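Long-range contact in trichothecene 15-O-acetyltransferase TRI3 (Fusarium sporotrichioides, PDB 3FOT), which transfers an acetyl group to the 15-hydroxyl of trichothecene intermediates on the fungal pathway to mycotoxins such as T-2 toxin: residues V34-K45 with L411-H422. Numbering follows the deposited sequence.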
loop_
_atom_site.group_PDB
_atom_site.type_symbol
_atom_site.label_atom_id
_atom_site.label_comp_id
_atom_site.label_asym_id
_atom_site.label_seq_id
_atom_site.Cartn_x
_atom_site.Cartn_y
_atom_site.Cartn_z
ATOM N N VAL A 34 -14.699 -0.076 -8.445
ATOM C CA VAL A 34 -14.857 1.370 -8.700
ATOM C C VAL A 34 -13.578 2.118 -8.366
ATOM O O VAL A 34 -12.836 1.716 -7.466
ATOM C CB VAL A 34 -16.074 1.969 -7.913
ATOM C CG1 VAL A 34 -15.904 1.857 -6.381
ATOM C CG2 VAL A 34 -16.329 3.451 -8.318
ATOM N N GLY A 35 -13.299 3.176 -9.128
ATOM C CA GLY A 35 -12.198 4.060 -8.795
ATOM C C GLY A 35 -10.873 3.342 -8.898
ATOM O O GLY A 35 -10.610 2.649 -9.880
ATOM N N ALA A 36 -10.018 3.541 -7.892
ATOM C CA ALA A 36 -8.668 2.955 -7.922
ATOM C C ALA A 36 -8.693 1.433 -8.044
ATOM O O ALA A 36 -7.740 0.825 -8.582
ATOM C CB ALA A 36 -7.870 3.382 -6.708
ATOM N N GLU A 37 -9.775 0.806 -7.595
ATOM C CA GLU A 37 -9.927 -0.655 -7.819
ATOM C C GLU A 37 -9.825 -1.029 -9.284
ATOM O O GLU A 37 -9.207 -2.022 -9.620
ATOM C CB GLU A 37 -11.266 -1.151 -7.248
ATOM C CG GLU A 37 -11.356 -1.093 -5.730
ATOM C CD GLU A 37 -12.756 -1.399 -5.203
ATOM O OE1 GLU A 37 -13.722 -1.338 -6.007
ATOM O OE2 GLU A 37 -12.888 -1.658 -3.990
ATOM N N ALA A 38 -10.440 -0.228 -10.152
ATOM C CA ALA A 38 -10.490 -0.510 -11.582
ATOM C C ALA A 38 -9.098 -0.445 -12.207
ATOM O O ALA A 38 -8.818 -1.153 -13.172
ATOM C CB ALA A 38 -11.458 0.454 -12.265
ATOM N N ILE A 39 -8.234 0.418 -11.663
ATOM C CA ILE A 39 -6.853 0.500 -12.133
ATOM C C ILE A 39 -6.113 -0.804 -11.818
ATOM O O ILE A 39 -5.596 -1.477 -12.725
ATOM C CB ILE A 39 -6.081 1.717 -11.505
ATOM C CG1 ILE A 39 -6.714 3.038 -11.929
ATOM C CG2 ILE A 39 -4.635 1.714 -12.006
ATOM C CD1 ILE A 39 -6.196 4.258 -11.150
ATOM N N VAL A 40 -6.081 -1.179 -10.537
ATOM C CA VAL A 40 -5.324 -2.366 -10.135
ATOM C C VAL A 40 -5.975 -3.671 -10.592
ATOM O O VAL A 40 -5.293 -4.699 -10.695
ATOM C CB VAL A 40 -5.014 -2.392 -8.601
ATOM C CG1 VAL A 40 -4.262 -1.087 -8.200
ATOM C CG2 VAL A 40 -6.299 -2.504 -7.775
ATOM N N GLY A 41 -7.289 -3.614 -10.818
ATOM C CA GLY A 41 -8.074 -4.738 -11.324
ATOM C C GLY A 41 -8.041 -4.993 -12.828
ATOM O O GLY A 41 -8.527 -6.035 -13.261
ATOM N N LEU A 42 -7.482 -4.082 -13.633
ATOM C CA LEU A 42 -7.395 -4.317 -15.100
ATOM C C LEU A 42 -6.930 -5.740 -15.377
ATOM O O LEU A 42 -5.872 -6.162 -14.913
ATOM C CB LEU A 42 -6.456 -3.349 -15.795
ATOM C CG LEU A 42 -6.865 -1.884 -15.844
ATOM C CD1 LEU A 42 -5.711 -1.035 -16.403
ATOM C CD2 LEU A 42 -8.100 -1.751 -16.717
ATOM N N GLU A 43 -7.762 -6.492 -16.098
ATOM C CA GLU A 43 -7.512 -7.927 -16.255
ATOM C C GLU A 43 -6.088 -8.260 -16.697
ATOM O O GLU A 43 -5.434 -9.113 -16.087
ATOM C CB GLU A 43 -8.566 -8.567 -17.165
ATOM C CG GLU A 43 -8.426 -10.077 -17.211
ATOM C CD GLU A 43 -9.531 -10.752 -17.953
ATOM O OE1 GLU A 43 -10.417 -10.063 -18.520
ATOM O OE2 GLU A 43 -9.487 -11.983 -17.971
ATOM N N GLU A 44 -5.599 -7.583 -17.736
ATOM C CA GLU A 44 -4.265 -7.868 -18.286
ATOM C C GLU A 44 -3.098 -7.571 -17.317
ATOM O O GLU A 44 -1.988 -8.079 -17.510
ATOM C CB GLU A 44 -4.049 -7.146 -19.634
ATOM C CG GLU A 44 -4.039 -5.604 -19.606
ATOM C CD GLU A 44 -5.410 -4.939 -19.727
ATOM O OE1 GLU A 44 -6.473 -5.612 -19.580
ATOM O OE2 GLU A 44 -5.414 -3.694 -19.927
ATOM N N LYS A 45 -3.353 -6.734 -16.322
ATOM C CA LYS A 45 -2.361 -6.394 -15.299
ATOM C C LYS A 45 -2.536 -7.218 -14.034
ATOM O O LYS A 45 -1.557 -7.731 -13.480
ATOM C CB LYS A 45 -2.436 -4.907 -14.988
ATOM C CG LYS A 45 -2.233 -4.027 -16.201
ATOM C CD LYS A 45 -1.760 -2.682 -15.722
ATOM C CE LYS A 45 -2.000 -1.589 -16.735
ATOM N NZ LYS A 45 -1.123 -1.760 -17.909
ATOM N N LEU A 411 -12.970 8.587 -7.312
ATOM C CA LEU A 411 -13.641 7.441 -7.908
ATOM C C LEU A 411 -13.853 7.679 -9.399
ATOM O O LEU A 411 -13.592 6.816 -10.226
ATOM C CB LEU A 411 -14.974 7.169 -7.199
ATOM C CG LEU A 411 -14.880 6.828 -5.708
ATOM C CD1 LEU A 411 -16.289 6.671 -5.140
ATOM C CD2 LEU A 411 -14.033 5.573 -5.452
ATOM N N ARG A 412 -14.306 8.880 -9.734
ATOM C CA ARG A 412 -14.604 9.211 -11.119
ATOM C C ARG A 412 -13.361 9.301 -11.992
ATOM O O ARG A 412 -13.322 8.758 -13.109
ATOM C CB ARG A 412 -15.400 10.544 -11.148
ATOM C CG ARG A 412 -15.997 10.836 -12.479
ATOM C CD ARG A 412 -16.855 12.080 -12.385
ATOM N NE ARG A 412 -17.427 12.435 -13.677
ATOM C CZ ARG A 412 -17.785 13.678 -14.015
ATOM N NH1 ARG A 412 -17.626 14.682 -13.165
ATOM N NH2 ARG A 412 -18.293 13.917 -15.213
ATOM N N VAL A 413 -12.337 9.994 -11.507
ATOM C CA VAL A 413 -11.125 10.151 -12.293
ATOM C C VAL A 413 -10.308 8.873 -12.368
ATOM O O VAL A 413 -9.639 8.632 -13.379
ATOM C CB VAL A 413 -10.227 11.340 -11.855
ATOM C CG1 VAL A 413 -11.042 12.661 -11.894
ATOM C CG2 VAL A 413 -9.600 11.120 -10.482
ATOM N N HIS A 414 -10.349 8.068 -11.308
ATOM C CA HIS A 414 -9.640 6.780 -11.381
ATOM C C HIS A 414 -10.367 5.786 -12.306
ATOM O O HIS A 414 -9.728 4.953 -12.957
ATOM C CB HIS A 414 -9.409 6.181 -9.987
ATOM C CG HIS A 414 -8.371 6.889 -9.174
ATOM N ND1 HIS A 414 -8.390 6.897 -7.795
ATOM C CD2 HIS A 414 -7.278 7.602 -9.539
ATOM C CE1 HIS A 414 -7.352 7.580 -7.346
ATOM N NE2 HIS A 414 -6.658 8.014 -8.382
ATOM N N ASN A 415 -11.693 5.864 -12.381
ATOM C CA ASN A 415 -12.387 5.112 -13.441
ATOM C C ASN A 415 -11.819 5.488 -14.826
ATOM O O ASN A 415 -11.525 4.628 -15.674
ATOM C CB ASN A 415 -13.883 5.383 -13.423
ATOM C CG ASN A 415 -14.621 4.622 -12.338
ATOM O OD1 ASN A 415 -14.117 3.665 -11.750
ATOM N ND2 ASN A 415 -15.857 5.047 -12.082
ATOM N N PHE A 416 -11.651 6.785 -15.040
ATOM C CA PHE A 416 -11.078 7.267 -16.294
ATOM C C PHE A 416 -9.643 6.750 -16.492
ATOM O O PHE A 416 -9.267 6.291 -17.575
ATOM C CB PHE A 416 -11.132 8.792 -16.364
ATOM C CG PHE A 416 -10.352 9.354 -17.516
ATOM C CD1 PHE A 416 -10.926 9.416 -18.787
ATOM C CD2 PHE A 416 -9.020 9.756 -17.350
ATOM C CE1 PHE A 416 -10.178 9.911 -19.880
ATOM C CE2 PHE A 416 -8.276 10.241 -18.425
ATOM C CZ PHE A 416 -8.867 10.329 -19.692
ATOM N N GLU A 417 -8.852 6.815 -15.427
ATOM C CA GLU A 417 -7.465 6.390 -15.490
ATOM C C GLU A 417 -7.321 4.901 -15.872
ATOM O O GLU A 417 -6.454 4.524 -16.688
ATOM C CB GLU A 417 -6.820 6.683 -14.141
ATOM C CG GLU A 417 -5.335 6.488 -14.109
ATOM C CD GLU A 417 -4.704 7.164 -12.906
ATOM O OE1 GLU A 417 -5.372 7.993 -12.235
ATOM O OE2 GLU A 417 -3.525 6.868 -12.651
ATOM N N ALA A 418 -8.183 4.062 -15.306
ATOM C CA ALA A 418 -8.200 2.633 -15.627
ATOM C C ALA A 418 -8.473 2.394 -17.113
ATOM O O ALA A 418 -7.784 1.599 -17.786
ATOM C CB ALA A 418 -9.244 1.922 -14.765
ATOM N N SER A 419 -9.451 3.127 -17.637
ATOM C CA SER A 419 -9.788 3.055 -19.056
ATOM C C SER A 419 -8.648 3.548 -19.938
ATOM O O SER A 419 -8.340 2.923 -20.979
ATOM C CB SER A 419 -11.037 3.886 -19.307
ATOM O OG SER A 419 -12.173 3.114 -18.988
ATOM N N TYR A 420 -7.998 4.634 -19.512
ATOM C CA TYR A 420 -6.816 5.174 -20.220
ATOM C C TYR A 420 -5.690 4.133 -20.261
ATOM O O TYR A 420 -5.072 3.886 -21.315
ATOM C CB TYR A 420 -6.314 6.468 -19.559
ATOM C CG TYR A 420 -5.231 7.173 -20.348
ATOM C CD1 TYR A 420 -5.551 8.193 -21.244
ATOM C CD2 TYR A 420 -3.891 6.816 -20.207
ATOM C CE1 TYR A 420 -4.559 8.838 -21.980
ATOM C CE2 TYR A 420 -2.891 7.443 -20.941
ATOM C CZ TYR A 420 -3.234 8.464 -21.819
ATOM O OH TYR A 420 -2.238 9.078 -22.534
ATOM N N LEU A 421 -5.429 3.501 -19.121
ATOM C CA LEU A 421 -4.344 2.524 -19.047
ATOM C C LEU A 421 -4.622 1.240 -19.814
ATOM O O LEU A 421 -3.689 0.581 -20.286
ATOM C CB LEU A 421 -4.001 2.198 -17.598
ATOM C CG LEU A 421 -3.353 3.373 -16.869
ATOM C CD1 LEU A 421 -3.418 3.080 -15.365
ATOM C CD2 LEU A 421 -1.924 3.615 -17.346
ATOM N N HIS A 422 -5.895 0.885 -19.925
ATOM C CA HIS A 422 -6.290 -0.243 -20.749
ATOM C C HIS A 422 -6.017 0.096 -22.215
ATOM O O HIS A 422 -5.488 -0.737 -22.973
ATOM C CB HIS A 422 -7.770 -0.601 -20.548
ATOM C CG HIS A 422 -8.229 -1.718 -21.434
ATOM N ND1 HIS A 422 -7.637 -2.964 -21.425
ATOM C CD2 HIS A 422 -9.184 -1.762 -22.391
ATOM C CE1 HIS A 422 -8.221 -3.736 -22.326
ATOM N NE2 HIS A 422 -9.165 -3.030 -22.927
HETATM O O HOH W 1 -10.495 5.929 -6.323
HETATM O O HOH W 2 -3.188 -2.169 -20.134
HETATM O O HOH W 3 -4.105 -3.065 -22.951
HETATM O O HOH W 4 -0.732 0.725 -19.046
#
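With CG set anti to the carbonyl carbon, N415 turns its amide back to the loop at G35; at the far end E44, its CG between backbone N and carbonyl carbon and its chain bent at chi2 (-87°), brings its carboxylate to H422. N415 OD1 accepts the G35 N-H at 2.8 Å, the donor standing above the carbonyl plane. Beside it G35 CA approaches L411 O at 3.4 Å, a CA-H...O contact; with no side chain, G35 lies directly against L411, and its backbone has positive phi. Between the two ends helix 36-41 runs within 19° of parallel to helical residues 411-422. A38 CB meets A418 CB at 3.6 Å, and I39 is a knob among H414, E417, A418 and L421, its CD1 lying 3.7 Å from E417 CD; E417 OE1 is hydrogen-bonded to Y255 OH. L42 lays both methyls by A418 O. H422 ND1 donates almost straight (173°), in its ring plane, to the syn side of E44 OE2, 2.8 Å away and tilted from the carboxylate plane, while waters link L421 O to K45 NZ. A further water joins A36 N to H414 ND1. This water and the G35-A36 backbone against H414 CB are consistent with a second shell positioning H414, which binds 15-deacetylcalonectrin.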